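Local coordinates for protein probable glutathione S-transferase GSTU1 (Oryza sativa, PDB 1OYJ) that conjugates reduced glutathione to a wide range of hydrophobic electrophiles, as a plant tau-class glutathione transferase linked to herbicide detoxification, at residues A[48-51]-A[52-55]; A[107-110]-A[111-115]; A[145-148]-A[149-153]. One frame throughout, in Å; residues are numbered along the deposited sequence. Where two conformers were deposited one is given.

Contact 1 of 3, residues A[48-51]-A[52-55]; sequences RSNP and VHRK. With GSH (glutathione), chain N.
The carboxamide of N50 lies across the turn that follows helix 44-49 and faces H53 and K55. CG stands opposite the backbone N (chi1 -177°), which brings the amide to the backbone of residues 53-55. Both ends of the amide are used. OD1 of N50 accepts the backbone N of H53 at 3.2 Å; this donor sits above the carbonyl plane, not on a lone pair. ND2 of N50 gives a fairly straight bond to the backbone O of K55 at 3.0 Å, and that oxygen lies in the amide plane. The two bonds fix the rotation of the amide. The imidazole of H53 is turned 77° from it, with OD1 approaching obliquely. V52 CG1 lies over the centre of one face of this ring, 4.1 Å above its plane. The backbone adds a bond from R54 N to N50 O, 2.7 Å long. The aliphatic part of the R54 side chain runs past the carbonyl of P51. Beyond the turn, K55 extends along bound glutathione, its CG 3.3 Å from the ligand N3. V52 and H53 also pack on Y110 of the second subunit, and the H53 ring meets F106 there. The turn, held by the N50 side chain, leads from helix 44-49 to strand 58-61 in the thioredoxin-like N-terminal domain, where K55 supplies one residue of the glutathione pocket.

Contact 2 of 3, residues A[107-110]-A[111-115]; sequences WADY and VDRKL. With GSH (glutathione), chain O.
V111 N bonds to W107 O one turn back in helix 97-124, and V111 CG2 lies 3.3 Å from that same oxygen. D112 continues the i to i+4 pattern, with its N bonded to A108 O. Its carboxylate points to another partner, R20, with which OD2 forms a salt bridge. R113 reaches back one turn to D109, its N bonded to D109 O. Its chain is extended from CG to NE, and NE meets D109 OD2 at 2.7 Å in a salt bridge. The oxygen uses its syn lone pair and lies near the guanidinium plane, but the two flat groups are 54° apart and the N-H...O angle is only 134°. D109 meets it because its CG lies opposite the backbone N (chi1 175°), which brings the carboxylate toward the next turn. With an alanine in place of R113, the D109 carboxylate is likely to be left without this charged mate and freer to turn. R113 NH1 also makes a long, weak ion pair with E68 of the second subunit. K114 lays CG over one face of the Y110 ring, a CH-pi contact 3.8 Å from the centroid. The opposite face carries W107 CZ3. The K114 chain bends at chi2, and NZ goes on to a second bound glutathione, bonding to OE1 at 2.9 Å and to O31 at 2.6 Å. Within the subunit, helix 97-124 is packed by W107 against helices 127-148 and 164-169 and by A108 against helix 69-79, while W107 also meets V52 of the second subunit.

Contact 3 of 3, residues A[145-148]-A[149-153]; sequences EAEL and GDREF
E147 and R151 form the charged pair at the end of helix 127-148. R151 NH2 meets E147 OE2 at 3.3 Å in a rather long salt bridge, nearly straight at 170°. The oxygen lies near the guanidinium plane, yet the nitrogen comes from above the carboxylate plane, and the two planes are 63° apart. R151 bends at chi3 (-50°), which turns its guanidinium back over the helix end. There E147 O and L148 O lie over one face of the guanidinium. These carbonyls are at the C-terminal end of the helix, so the positive group probably eases their partial negative charge. Backbone bonds shape the chain. G149 N still bonds to E145 O, as in the helix, and R151 N bonds to L148 O at 3.0 Å. The latter closes a type II' beta turn from L148 to R151, by which the chain leaves the helix in the C-terminal all-helical GST domain. G149 takes the positive phi that glycine favours, and a CB there would lie tightly against L148 O. Van der Waals packing comes from L148. Its CD1 touches the backbone C of F153 at 3.6 Å and R151 O, while its side chain also packs on W197 of helix 192-201. F153 packs on L162, C201 and I204.

Overall arrangement
From the N terminus, contact 1 comes first. It closes the turn between helix 44-49 and strand 58-61 in the thioredoxin-like domain. Contact 2 lies within helix 97-124 of the C-terminal domain and closes only successive helical turns. Contact 3 follows at the end of helix 127-148, where the chain turns into the loop toward helix 164-169. The three are in series; none nests in or crosses another. Contacts 2 and 3 meet directly where W107 packs on E147, joining two successive helices. Contacts 1 and 2 are about 22 Å apart between centres within one chain, but contact 1 of each subunit packs on contact 2 of the other across the dimer interface. Contacts 1 and 3 lie on opposite sides of the chain's centre.

Contact 1 of 3, residues A[48-51]-A[52-55]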
ATOM      1  N   ARG A  48      21.352   5.080  -3.951  1.00 22.46           N
ATOM      2  CA  ARG A  48      21.171   6.318  -3.176  1.00 25.02           C
ATOM      3  C   ARG A  48      19.792   6.873  -3.139  1.00 26.47           C
ATOM      4  O   ARG A  48      19.446   7.541  -2.155  1.00 25.23           O
ATOM      5  CB  ARG A  48      21.957   7.501  -3.751  1.00 27.14           C
ATOM      6  CG  ARG A  48      23.423   7.489  -3.414  1.00 30.27           C
ATOM      7  CD  ARG A  48      24.230   8.780  -3.853  1.00 36.52           C
ATOM      8  NE  ARG A  48      24.372   8.973  -5.310  1.00 39.26           N
ATOM      9  CZ  ARG A  48      23.737   9.921  -6.030  1.00 39.51           C
ATOM     10  NH1 ARG A  48      22.901  10.785  -5.431  1.00 38.70           N
ATOM     11  NH2 ARG A  48      23.955  10.012  -7.348  1.00 36.55           N
ATOM     12  N   SER A  49      19.064   6.708  -4.252  1.00 25.22           N
ATOM     13  CA  SER A  49      17.742   7.299  -4.469  1.00 25.15           C
ATOM     14  C   SER A  49      16.692   6.527  -3.764  1.00 24.41           C
ATOM     15  O   SER A  49      15.786   7.141  -3.301  1.00 23.87           O
ATOM     16  CB  SER A  49      17.399   7.357  -5.975  1.00 24.80           C
ATOM     17  OG  SER A  49      18.358   8.118  -6.691  1.00 25.95           O
ATOM     18  N   ASN A  50      16.836   5.192  -3.646  1.00 23.11           N
ATOM     19  CA  ASN A  50      15.907   4.340  -2.875  1.00 23.55           C
ATOM     20  C   ASN A  50      16.706   3.450  -1.882  1.00 19.71           C
ATOM     21  O   ASN A  50      16.705   2.252  -2.035  1.00 20.54           O
ATOM     22  CB  ASN A  50      15.098   3.453  -3.873  1.00 22.63           C
ATOM     23  CG  ASN A  50      14.049   2.584  -3.202  1.00 25.85           C
ATOM     24  OD1 ASN A  50      13.788   2.708  -2.043  1.00 23.11           O
ATOM     25  ND2 ASN A  50      13.438   1.672  -3.969  1.00 25.67           N
ATOM     26  N   PRO A  51      17.324   4.014  -0.846  1.00 22.51           N
ATOM     27  CA  PRO A  51      18.198   3.230   0.068  1.00 21.64           C
ATOM     28  C   PRO A  51      17.443   2.283   0.904  1.00 21.61           C
ATOM     29  O   PRO A  51      17.969   1.304   1.321  1.00 20.40           O
ATOM     30  CB  PRO A  51      18.920   4.288   0.923  1.00 21.70           C
ATOM     31  CG  PRO A  51      18.082   5.574   0.726  1.00 24.38           C
ATOM     32  CD  PRO A  51      17.303   5.446  -0.499  1.00 20.54           C
ATOM     33  N   VAL A  52      16.142   2.534   1.078  1.00 22.91           N
ATOM     34  CA  VAL A  52      15.377   1.701   1.927  1.00 22.96           C
ATOM     35  C   VAL A  52      15.089   0.372   1.257  1.00 23.08           C
ATOM     36  O   VAL A  52      15.313  -0.685   1.834  1.00 22.22           O
ATOM     37  CB  VAL A  52      14.081   2.473   2.474  1.00 24.00           C
ATOM     38  CG1 VAL A  52      13.316   1.632   3.337  1.00 26.14           C
ATOM     39  CG2 VAL A  52      14.475   3.745   3.247  1.00 22.82           C
ATOM     40  N   HIS A  53      14.621   0.409   0.013  1.00 21.62           N
ATOM     41  CA  HIS A  53      14.251  -0.802  -0.617  1.00 22.67           C
ATOM     42  C   HIS A  53      15.228  -1.212  -1.693  1.00 21.83           C
ATOM     43  O   HIS A  53      15.343  -2.363  -1.945  1.00 21.56           O
ATOM     44  CB  HIS A  53      12.854  -0.672  -1.259  1.00 23.32           C
ATOM     45  CG  HIS A  53      11.762  -0.417  -0.285  1.00 25.89           C
ATOM     46  ND1 HIS A  53      11.504  -1.267   0.766  1.00 25.94           N
ATOM     47  CD2 HIS A  53      10.861   0.590  -0.189  1.00 24.82           C
ATOM     48  CE1 HIS A  53      10.493  -0.803   1.468  1.00 24.43           C
ATOM     49  NE2 HIS A  53      10.071   0.313   0.900  1.00 22.25           N
ATOM     50  N   ARG A  54      15.907  -0.284  -2.307  1.00 21.33           N
ATOM     51  CA  ARG A  54      16.862  -0.598  -3.380  1.00 24.07           C
ATOM     52  C   ARG A  54      16.229  -1.298  -4.540  1.00 23.89           C
ATOM     53  O   ARG A  54      16.819  -2.197  -5.119  1.00 24.15           O
ATOM     54  CB  ARG A  54      18.065  -1.410  -2.869  1.00 25.07           C
ATOM     55  CG  ARG A  54      18.768  -0.676  -1.676  1.00 29.35           C
ATOM     56  CD  ARG A  54      19.454  -1.541  -0.699  1.00 35.56           C
ATOM     57  NE  ARG A  54      18.576  -2.233   0.250  1.00 43.55           N
ATOM     58  CZ  ARG A  54      18.171  -3.504   0.128  1.00 48.85           C
ATOM     59  NH1 ARG A  54      18.520  -4.249  -0.931  1.00 49.78           N
ATOM     60  NH2 ARG A  54      17.403  -4.037   1.074  1.00 50.71           N
ATOM     61  N   LYS A  55      14.996  -0.914  -4.817  1.00 22.82           N
ATOM     62  CA  LYS A  55      14.197  -1.435  -5.887  1.00 23.33           C
ATOM     63  C   LYS A  55      13.821  -0.436  -7.001  1.00 22.28           C
ATOM     64  O   LYS A  55      13.834   0.761  -6.804  1.00 21.01           O
ATOM     65  CB  LYS A  55      12.876  -1.954  -5.312  1.00 24.69           C
ATOM     66  CG  LYS A  55      13.042  -3.293  -4.617  1.00 26.77           C
ATOM     67  CD  LYS A  55      11.831  -3.706  -3.858  1.00 29.14           C
ATOM     68  CE  LYS A  55      11.986  -5.089  -3.224  1.00 33.23           C
ATOM     69  NZ  LYS A  55      10.615  -5.525  -2.800  1.00 34.73           N
TER
HETATM   70  N1  GSH N 799       6.530  -2.399  -4.155  1.00 31.36           N
HETATM   71  CA1 GSH N 799       7.200  -2.250  -5.405  1.00 32.32           C
HETATM   72  C1  GSH N 799       6.736  -1.207  -6.350  1.00 32.54           C
HETATM   73  O11 GSH N 799       7.368  -0.466  -7.074  1.00 33.23           O
HETATM   74  O12 GSH N 799       5.527  -1.147  -6.400  1.00 29.24           O
HETATM   75  CB1 GSH N 799       8.081  -3.352  -5.952  1.00 34.07           C
HETATM   76  CG1 GSH N 799       8.964  -3.008  -7.158  1.00 32.76           C
HETATM   77  CD1 GSH N 799       9.843  -4.211  -7.481  1.00 33.05           C
HETATM   78  OE1 GSH N 799       9.483  -5.307  -7.085  1.00 35.50           O
HETATM   79  N2  GSH N 799      10.942  -4.048  -8.219  1.00 31.82           N
HETATM   80  CA2 GSH N 799      11.805  -5.155  -8.544  1.00 32.35           C
HETATM   81  C2  GSH N 799      13.166  -4.796  -7.922  1.00 35.16           C
HETATM   82  O2  GSH N 799      13.618  -3.710  -8.216  1.00 29.22           O
HETATM   83  CB2 GSH N 799      11.881  -5.248 -10.068  1.00 35.08           C
HETATM   84  SG2 GSH N 799      10.305  -5.875 -10.771  1.00 43.40           S
HETATM   85  N3  GSH N 799      13.732  -5.505  -6.944  1.00 47.99           N
HETATM   86  CA3 GSH N 799      15.194  -5.624  -7.174  1.00 49.71           C
HETATM   87  C3  GSH N 799      15.968  -6.927  -6.975  1.00 54.95           C
HETATM   88  O31 GSH N 799      17.099  -6.942  -6.391  1.00 51.84           O
HETATM   89  O32 GSH N 799      15.522  -7.967  -7.435  1.00 56.10           O

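Contact 2 of 3, residues A[107-110]-A[111-115]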
ATOM      1  N   TRP A 107      -8.489  -1.317  -4.445  1.00 17.38           N
ATOM      2  CA  TRP A 107      -8.327  -2.309  -5.530  1.00 19.56           C
ATOM      3  C   TRP A 107      -6.850  -2.257  -6.053  1.00 19.07           C
ATOM      4  O   TRP A 107      -6.299  -3.250  -6.477  1.00 21.40           O
ATOM      5  CB  TRP A 107      -9.389  -2.070  -6.570  1.00 18.52           C
ATOM      6  CG  TRP A 107     -10.723  -2.794  -6.093  1.00 18.73           C
ATOM      7  CD1 TRP A 107     -11.847  -2.225  -5.605  1.00 20.41           C
ATOM      8  CD2 TRP A 107     -10.870  -4.185  -5.890  1.00 15.58           C
ATOM      9  NE1 TRP A 107     -12.748  -3.184  -5.171  1.00 17.89           N
ATOM     10  CE2 TRP A 107     -12.169  -4.411  -5.340  1.00 20.08           C
ATOM     11  CE3 TRP A 107     -10.082  -5.281  -6.181  1.00 18.72           C
ATOM     12  CZ2 TRP A 107     -12.679  -5.686  -5.105  1.00 18.29           C
ATOM     13  CZ3 TRP A 107     -10.582  -6.593  -5.881  1.00 17.92           C
ATOM     14  CH2 TRP A 107     -11.881  -6.757  -5.352  1.00 18.31           C
ATOM     15  N   ALA A 108      -6.234  -1.093  -6.061  1.00 19.89           N
ATOM     16  CA  ALA A 108      -4.805  -1.004  -6.462  1.00 19.29           C
ATOM     17  C   ALA A 108      -4.037  -1.727  -5.406  1.00 19.94           C
ATOM     18  O   ALA A 108      -3.119  -2.488  -5.727  1.00 20.20           O
ATOM     19  CB  ALA A 108      -4.342   0.393  -6.621  1.00 18.04           C
ATOM     20  N   ASP A 109      -4.390  -1.486  -4.139  1.00 19.37           N
ATOM     21  CA  ASP A 109      -3.721  -2.242  -3.057  1.00 20.49           C
ATOM     22  C   ASP A 109      -3.878  -3.780  -3.260  1.00 17.68           C
ATOM     23  O   ASP A 109      -2.972  -4.569  -3.070  1.00 14.88           O
ATOM     24  CB  ASP A 109      -4.271  -1.830  -1.694  1.00 19.70           C
ATOM     25  CG  ASP A 109      -3.698  -2.670  -0.571  1.00 24.74           C
ATOM     26  OD1 ASP A 109      -2.521  -2.536  -0.274  1.00 29.46           O
ATOM     27  OD2 ASP A 109      -4.298  -3.578  -0.047  1.00 22.00           O
ATOM     28  N   TYR A 110      -5.071  -4.202  -3.684  1.00 15.55           N
ATOM     29  CA  TYR A 110      -5.373  -5.587  -3.841  1.00 16.00           C
ATOM     30  C   TYR A 110      -4.456  -6.154  -4.971  1.00 16.62           C
ATOM     31  O   TYR A 110      -3.839  -7.206  -4.811  1.00 18.24           O
ATOM     32  CB  TYR A 110      -6.778  -5.745  -4.275  1.00 18.03           C
ATOM     33  CG  TYR A 110      -7.170  -7.163  -4.594  1.00 20.49           C
ATOM     34  CD1 TYR A 110      -7.693  -7.996  -3.630  1.00 19.22           C
ATOM     35  CD2 TYR A 110      -7.071  -7.655  -5.871  1.00 22.62           C
ATOM     36  CE1 TYR A 110      -7.997  -9.304  -3.910  1.00 18.86           C
ATOM     37  CE2 TYR A 110      -7.392  -8.950  -6.157  1.00 21.93           C
ATOM     38  CZ  TYR A 110      -7.917  -9.785  -5.171  1.00 21.53           C
ATOM     39  OH  TYR A 110      -8.299 -11.086  -5.513  1.00 21.17           O
ATOM     40  N   VAL A 111      -4.315  -5.413  -6.045  1.00 16.35           N
ATOM     41  CA  VAL A 111      -3.361  -5.784  -7.099  1.00 18.70           C
ATOM     42  C   VAL A 111      -1.922  -5.939  -6.577  1.00 18.88           C
ATOM     43  O   VAL A 111      -1.236  -6.941  -6.855  1.00 19.94           O
ATOM     44  CB  VAL A 111      -3.364  -4.816  -8.260  1.00 17.87           C
ATOM     45  CG1 VAL A 111      -2.348  -5.299  -9.310  1.00 16.32           C
ATOM     46  CG2 VAL A 111      -4.762  -4.810  -8.906  1.00 18.76           C
ATOM     47  N   ASP A 112      -1.486  -4.980  -5.811  1.00 18.68           N
ATOM     48  CA  ASP A 112      -0.145  -5.098  -5.255  1.00 19.72           C
ATOM     49  C   ASP A 112      -0.012  -6.322  -4.364  1.00 21.29           C
ATOM     50  O   ASP A 112       1.042  -6.934  -4.329  1.00 23.85           O
ATOM     51  CB  ASP A 112       0.220  -3.879  -4.441  1.00 19.65           C
ATOM     52  CG  ASP A 112       0.905  -2.812  -5.252  1.00 21.85           C
ATOM     53  OD1 ASP A 112       1.526  -1.898  -4.668  1.00 21.27           O
ATOM     54  OD2 ASP A 112       0.961  -2.840  -6.453  1.00 21.86           O
ATOM     55  N   ARG A 113      -1.080  -6.664  -3.638  1.00 22.07           N
ATOM     56  CA  ARG A 113      -1.013  -7.772  -2.720  1.00 24.59           C
ATOM     57  C   ARG A 113      -1.094  -9.111  -3.415  1.00 24.88           C
ATOM     58  O   ARG A 113      -0.655 -10.055  -2.801  1.00 25.14           O
ATOM     59  CB  ARG A 113      -2.148  -7.751  -1.673  1.00 23.59           C
ATOM     60  CG  ARG A 113      -2.077  -6.663  -0.619  1.00 28.90           C
ATOM     61  CD  ARG A 113      -3.366  -6.470   0.316  1.00 39.12           C
ATOM     62  NE  ARG A 113      -2.966  -5.508   1.368  1.00 44.74           N
ATOM     63  CZ  ARG A 113      -2.237  -5.867   2.453  1.00 47.94           C
ATOM     64  NH1 ARG A 113      -1.794  -4.956   3.293  1.00 47.83           N
ATOM     65  NH2 ARG A 113      -2.015  -7.159   2.721  1.00 48.22           N
ATOM     66  N   LYS A 114      -1.686  -9.210  -4.615  1.00 22.54           N
ATOM     67  CA  LYS A 114      -1.978 -10.506  -5.170  1.00 22.49           C
ATOM     68  C   LYS A 114      -1.171 -10.951  -6.445  1.00 24.59           C
ATOM     69  O   LYS A 114      -0.670 -12.085  -6.530  1.00 22.76           O
ATOM     70  CB  LYS A 114      -3.493 -10.554  -5.488  1.00 22.28           C
ATOM     71  CG  LYS A 114      -4.411 -10.417  -4.197  1.00 22.69           C
ATOM     72  CD  LYS A 114      -4.421 -11.699  -3.278  1.00 19.98           C
ATOM     73  CE  LYS A 114      -5.165 -11.466  -1.976  1.00 22.93           C
ATOM     74  NZ  LYS A 114      -5.255 -12.666  -1.028  1.00 22.74           N
ATOM     75  N   LEU A 115      -1.008 -10.026  -7.390  1.00 24.36           N
ATOM     76  CA  LEU A 115      -0.607 -10.392  -8.745  1.00 24.15           C
ATOM     77  C   LEU A 115       0.852 -10.863  -8.773  1.00 24.16           C
ATOM     78  O   LEU A 115       1.185 -11.982  -9.191  1.00 23.00           O
ATOM     79  CB  LEU A 115      -0.862  -9.241  -9.710  1.00 23.90           C
ATOM     80  CG  LEU A 115      -2.195  -9.172 -10.442  1.00 25.16           C
ATOM     81  CD1 LEU A 115      -2.303 -10.345 -11.431  1.00 24.99           C
ATOM     82  CD2 LEU A 115      -3.327  -9.289  -9.476  1.00 24.26           C
TER
HETATM   83  N1  GSH O 800      -1.051 -13.584   4.267  1.00 66.18           N
HETATM   84  CA1 GSH O 800      -0.664 -14.333   3.070  1.00 66.31           C
HETATM   85  C1  GSH O 800      -0.478 -15.776   3.484  1.00 69.16           C
HETATM   86  O11 GSH O 800       0.575 -16.364   3.270  1.00 73.75           O
HETATM   87  O12 GSH O 800      -1.365 -16.375   4.059  1.00 69.57           O
HETATM   88  CB1 GSH O 800      -1.763 -14.125   1.964  1.00 61.31           C
HETATM   89  CG1 GSH O 800      -1.405 -14.823   0.645  1.00 52.25           C
HETATM   90  CD1 GSH O 800      -2.285 -14.602  -0.605  1.00 46.44           C
HETATM   91  OE1 GSH O 800      -2.483 -13.480  -1.036  1.00 41.17           O
HETATM   92  N2  GSH O 800      -2.738 -15.706  -1.206  1.00 38.37           N
HETATM   93  CA2 GSH O 800      -3.294 -15.755  -2.561  1.00 37.67           C
HETATM   94  C2  GSH O 800      -4.730 -16.155  -2.555  1.00 37.88           C
HETATM   95  O2  GSH O 800      -5.301 -16.523  -3.608  1.00 36.93           O
HETATM   96  CB2 GSH O 800      -2.469 -16.674  -3.444  1.00 40.10           C
HETATM   97  SG2 GSH O 800      -0.798 -16.013  -3.574  1.00 39.15           S
HETATM   98  N3  GSH O 800      -5.302 -16.021  -1.322  1.00 36.61           N
HETATM   99  CA3 GSH O 800      -6.733 -16.186  -1.130  1.00 35.94           C
HETATM  100  C3  GSH O 800      -7.619 -15.131  -1.792  1.00 36.18           C
HETATM  101  O31 GSH O 800      -7.090 -14.034  -2.177  1.00 36.52           O
HETATM  102  O32 GSH O 800      -8.860 -15.398  -1.929  1.00 33.61           O

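Contact 3 of 3, residues A[145-148]-A[149-153]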
ATOM      1  N   GLU A 145     -12.491  -9.576 -11.970  1.00 19.12           N
ATOM      2  CA  GLU A 145     -13.591  -9.507 -12.911  1.00 19.28           C
ATOM      3  C   GLU A 145     -14.869  -9.014 -12.256  1.00 20.91           C
ATOM      4  O   GLU A 145     -15.644  -8.173 -12.864  1.00 20.81           O
ATOM      5  CB  GLU A 145     -13.820 -10.887 -13.606  1.00 20.16           C
ATOM      6  CG  GLU A 145     -14.628 -10.885 -14.883  1.00 22.44           C
ATOM      7  CD  GLU A 145     -15.230 -12.290 -15.280  1.00 24.90           C
ATOM      8  OE1 GLU A 145     -15.603 -12.470 -16.480  1.00 21.06           O
ATOM      9  OE2 GLU A 145     -15.392 -13.192 -14.385  1.00 21.51           O
ATOM     10  N   ALA A 146     -15.161  -9.604 -11.100  1.00 21.12           N
ATOM     11  CA  ALA A 146     -16.340  -9.242 -10.317  1.00 22.56           C
ATOM     12  C   ALA A 146     -16.369  -7.755 -10.004  1.00 22.39           C
ATOM     13  O   ALA A 146     -17.409  -7.119 -10.120  1.00 19.31           O
ATOM     14  CB  ALA A 146     -16.420 -10.080  -9.013  1.00 23.67           C
ATOM     15  N   GLU A 147     -15.214  -7.194  -9.663  1.00 20.00           N
ATOM     16  CA  GLU A 147     -15.181  -5.780  -9.370  1.00 21.34           C
ATOM     17  C   GLU A 147     -15.379  -4.902 -10.615  1.00 20.83           C
ATOM     18  O   GLU A 147     -16.042  -3.834 -10.541  1.00 17.98           O
ATOM     19  CB  GLU A 147     -13.850  -5.455  -8.663  1.00 21.47           C
ATOM     20  CG  GLU A 147     -13.565  -3.977  -8.510  1.00 20.43           C
ATOM     21  CD  GLU A 147     -14.631  -3.222  -7.719  1.00 24.94           C
ATOM     22  OE1 GLU A 147     -15.349  -3.854  -6.885  1.00 18.19           O
ATOM     23  OE2 GLU A 147     -14.613  -1.997  -7.893  1.00 22.01           O
ATOM     24  N   LEU A 148     -14.812  -5.304 -11.738  1.00 18.46           N
ATOM     25  CA  LEU A 148     -15.027  -4.611 -12.993  1.00 18.32           C
ATOM     26  C   LEU A 148     -16.515  -4.573 -13.424  1.00 18.79           C
ATOM     27  O   LEU A 148     -17.001  -3.578 -13.988  1.00 18.39           O
ATOM     28  CB  LEU A 148     -14.221  -5.262 -14.114  1.00 18.69           C
ATOM     29  CG  LEU A 148     -14.262  -4.644 -15.479  1.00 20.92           C
ATOM     30  CD1 LEU A 148     -13.827  -3.134 -15.450  1.00 24.82           C
ATOM     31  CD2 LEU A 148     -13.560  -5.394 -16.566  1.00 20.62           C
ATOM     32  N   GLY A 149     -17.198  -5.660 -13.171  1.00 19.26           N
ATOM     33  CA  GLY A 149     -18.606  -5.760 -13.464  1.00 19.67           C
ATOM     34  C   GLY A 149     -18.816  -5.537 -14.929  1.00 21.44           C
ATOM     35  O   GLY A 149     -18.172  -6.156 -15.761  1.00 21.28           O
ATOM     36  N   ASP A 150     -19.673  -4.589 -15.241  1.00 21.36           N
ATOM     37  CA  ASP A 150     -20.077  -4.376 -16.601  1.00 22.24           C
ATOM     38  C   ASP A 150     -19.406  -3.121 -17.144  1.00 22.32           C
ATOM     39  O   ASP A 150     -19.684  -2.717 -18.217  1.00 22.51           O
ATOM     40  CB  ASP A 150     -21.580  -4.283 -16.541  1.00 23.81           C
ATOM     41  CG  ASP A 150     -22.219  -4.232 -17.860  0.70 25.80           C
ATOM     42  OD1 ASP A 150     -23.202  -3.501 -18.086  0.70 35.70           O
ATOM     43  OD2 ASP A 150     -21.784  -4.979 -18.763  0.70 28.53           O
ATOM     44  N   ARG A 151     -18.452  -2.541 -16.408  1.00 21.29           N
ATOM     45  CA  ARG A 151     -17.788  -1.308 -16.855  1.00 20.59           C
ATOM     46  C   ARG A 151     -16.705  -1.568 -17.932  1.00 20.30           C
ATOM     47  O   ARG A 151     -16.247  -2.689 -18.125  1.00 18.09           O
ATOM     48  CB  ARG A 151     -17.121  -0.625 -15.657  1.00 23.07           C
ATOM     49  CG  ARG A 151     -18.117  -0.424 -14.511  1.00 26.86           C
ATOM     50  CD  ARG A 151     -17.532   0.224 -13.253  1.00 29.03           C
ATOM     51  NE  ARG A 151     -16.311  -0.371 -12.741  1.00 32.77           N
ATOM     52  CZ  ARG A 151     -16.063  -0.603 -11.438  1.00 34.04           C
ATOM     53  NH1 ARG A 151     -16.961  -0.301 -10.515  1.00 42.67           N
ATOM     54  NH2 ARG A 151     -14.938  -1.149 -11.047  1.00 32.29           N
ATOM     55  N   GLU A 152     -16.410  -0.529 -18.674  1.00 19.14           N
ATOM     56  CA  GLU A 152     -15.416  -0.541 -19.728  1.00 20.02           C
ATOM     57  C   GLU A 152     -14.031  -0.509 -19.011  1.00 19.97           C
ATOM     58  O   GLU A 152     -13.137  -1.303 -19.354  1.00 18.08           O
ATOM     59  CB  GLU A 152     -15.572   0.698 -20.557  1.00 21.26           C
ATOM     60  CG  GLU A 152     -14.768   0.611 -21.840  1.00 26.94           C
ATOM     61  CD  GLU A 152     -14.805   1.858 -22.748  1.00 31.66           C
ATOM     62  OE1 GLU A 152     -15.339   2.929 -22.372  1.00 34.87           O
ATOM     63  OE2 GLU A 152     -14.243   1.755 -23.858  1.00 39.59           O
ATOM     64  N   PHE A 153     -13.953   0.305 -17.970  1.00 20.31           N
ATOM     65  CA  PHE A 153     -12.717   0.424 -17.155  1.00 21.70           C
ATOM     66  C   PHE A 153     -12.991   0.316 -15.647  1.00 22.31           C
ATOM     67  O   PHE A 153     -14.098   0.626 -15.203  1.00 20.82           O
ATOM     68  CB  PHE A 153     -12.025   1.781 -17.401  1.00 22.32           C
ATOM     69  CG  PHE A 153     -11.481   1.948 -18.832  1.00 24.79           C
ATOM     70  CD1 PHE A 153     -10.276   1.312 -19.267  1.00 22.75           C
ATOM     71  CD2 PHE A 153     -12.188   2.724 -19.732  1.00 24.62           C
ATOM     72  CE1 PHE A 153      -9.869   1.491 -20.567  1.00 24.15           C
ATOM     73  CE2 PHE A 153     -11.781   2.871 -21.006  1.00 24.36           C
ATOM     74  CZ  PHE A 153     -10.631   2.294 -21.430  1.00 24.67           C
TER